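Local atomic coordinates of ribonucleotide monophosphatase NagD (Escherichia coli, PDB entry 2C4N), a protein that probably removes phosphate groups from ribonucleoside and deoxyribonucleoside phosphates and from polyphosphate and glucose 1-phosphate, as a divalent-metal-dependent, HAD-superfamily phosphatase. Residues 170-173 / 177-180. Sequence-based numbering, arbitrary orientation.
Sequences KPFY and PSPW
Phe172 and Ser178 are placed to meet by first torsions that both extend their side chains away from their own backbone nitrogens, with chi1 at 171° and 172°. In Phe172 this brings the far end of the ring to Ser178 and Trp180, with Phe172 CZ 4.1 Å from Ser178 OG. At the rim of the same ring, near its plane, comes Trp180 CB, 4.4 Å from Phe172 CZ, a methylene rather than the indole making this apolar contact. Phe78 draws the two aromatic residues into one cluster, meeting the Phe172 ring with planes about 25° apart and the indole edge to face.

Closer to the main chain, Ser178 CB sits 3.5 Å from Tyr173 O, a contact without a hydrogen bond. The hydroxyl is engaged otherwise: Gln212 NE2 of the second subunit is hydrogen-bonded to it, and a weak, bent capping bond runs from Trp180 N to Ser178 OG at 3.4 Å, at the approach to helix 180-189. Tyr173 turns its phenol away, and one face of its ring receives Pro171 CG 3.7 Å above the plane, toward the rim.

Strand 172-173 borders the four-stranded parallel sheet of the cap domain, whereas helix 180-189 leads into strand 196-200 of the six-stranded core sheet. The short loop 174-176 between the segments ends in Lys176, which by its family probably binds substrate. The contact thus illustrates the return from cap to Rossmann-like core in a HAD-type phosphatase.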
loop_
_atom_site.group_PDB
_atom_site.type_symbol
_atom_site.label_atom_id
_atom_site.label_comp_id
_atom_site.label_asym_id
_atom_site.label_seq_id
_atom_site.Cartn_x
_atom_site.Cartn_y
_atom_site.Cartn_z
ATOM N N LYS A 170 -10.554 1.474 6.785
ATOM C CA LYS A 170 -10.354 0.043 6.921
ATOM C C LYS A 170 -11.128 -0.485 8.117
ATOM O O LYS A 170 -11.306 0.212 9.111
ATOM C CB LYS A 170 -8.865 -0.265 7.070
ATOM C CG LYS A 170 -8.084 -0.023 5.791
ATOM C CD LYS A 170 -6.622 -0.375 5.951
ATOM C CE LYS A 170 -5.960 -0.573 4.598
ATOM N NZ LYS A 170 -4.498 -0.818 4.741
ATOM N N PRO A 171 -11.591 -1.738 8.036
ATOM C CA PRO A 171 -12.345 -2.292 9.157
ATOM C C PRO A 171 -11.432 -2.911 10.187
ATOM O O PRO A 171 -10.237 -3.106 9.951
ATOM C CB PRO A 171 -13.200 -3.356 8.488
ATOM C CG PRO A 171 -12.208 -3.949 7.493
ATOM C CD PRO A 171 -11.533 -2.696 6.912
ATOM N N PHE A 172 -12.010 -3.214 11.337
ATOM C CA PHE A 172 -11.296 -3.899 12.384
ATOM C C PHE A 172 -11.644 -5.354 12.078
ATOM O O PHE A 172 -12.825 -5.724 12.104
ATOM C CB PHE A 172 -11.846 -3.531 13.763
ATOM C CG PHE A 172 -11.280 -4.370 14.878
ATOM C CD1 PHE A 172 -9.983 -4.156 15.341
ATOM C CD2 PHE A 172 -12.025 -5.404 15.435
ATOM C CE1 PHE A 172 -9.442 -4.962 16.338
ATOM C CE2 PHE A 172 -11.492 -6.213 16.433
ATOM C CZ PHE A 172 -10.201 -5.993 16.884
ATOM N N TYR A 173 -10.639 -6.163 11.756
ATOM C CA TYR A 173 -10.863 -7.576 11.471
ATOM C C TYR A 173 -10.821 -8.323 12.794
ATOM O O TYR A 173 -9.854 -8.216 13.550
ATOM C CB TYR A 173 -9.790 -8.131 10.524
ATOM C CG TYR A 173 -9.957 -7.704 9.081
ATOM C CD1 TYR A 173 -9.089 -6.783 8.497
ATOM C CD2 TYR A 173 -10.978 -8.231 8.296
ATOM C CE1 TYR A 173 -9.236 -6.397 7.161
ATOM C CE2 TYR A 173 -11.136 -7.853 6.965
ATOM C CZ TYR A 173 -10.262 -6.939 6.404
ATOM O OH TYR A 173 -10.434 -6.573 5.087
ATOM N N PRO A 177 -5.044 -12.651 11.720
ATOM C CA PRO A 177 -3.997 -12.645 12.746
ATOM C C PRO A 177 -4.230 -11.756 13.969
ATOM O O PRO A 177 -3.350 -11.627 14.819
ATOM C CB PRO A 177 -2.760 -12.225 11.963
ATOM C CG PRO A 177 -3.321 -11.240 10.988
ATOM C CD PRO A 177 -4.590 -11.932 10.511
ATOM N N SER A 178 -5.405 -11.149 14.063
ATOM C CA SER A 178 -5.710 -10.297 15.203
ATOM C C SER A 178 -5.640 -11.115 16.494
ATOM O O SER A 178 -6.258 -12.172 16.610
ATOM C CB SER A 178 -7.105 -9.691 15.046
ATOM O OG SER A 178 -7.492 -9.011 16.224
ATOM N N PRO A 179 -4.869 -10.638 17.480
ATOM C CA PRO A 179 -4.745 -11.357 18.753
ATOM C C PRO A 179 -6.051 -11.399 19.551
ATOM O O PRO A 179 -6.257 -12.285 20.378
ATOM C CB PRO A 179 -3.652 -10.574 19.483
ATOM C CG PRO A 179 -2.839 -9.992 18.365
ATOM C CD PRO A 179 -3.901 -9.532 17.407
ATOM N N TRP A 180 -6.941 -10.448 19.299
ATOM C CA TRP A 180 -8.195 -10.406 20.047
ATOM C C TRP A 180 -9.012 -11.697 19.994
ATOM O O TRP A 180 -9.562 -12.122 21.009
ATOM C CB TRP A 180 -9.078 -9.250 19.579
ATOM C CG TRP A 180 -10.267 -9.084 20.472
ATOM C CD1 TRP A 180 -10.318 -8.390 21.646
ATOM C CD2 TRP A 180 -11.544 -9.712 20.320
ATOM N NE1 TRP A 180 -11.549 -8.550 22.238
ATOM C CE2 TRP A 180 -12.320 -9.359 21.445
ATOM C CE3 TRP A 180 -12.106 -10.545 19.343
ATOM C CZ2 TRP A 180 -13.632 -9.812 21.623
ATOM C CZ3 TRP A 180 -13.409 -10.996 19.520
ATOM C CH2 TRP A 180 -14.157 -10.627 20.653
#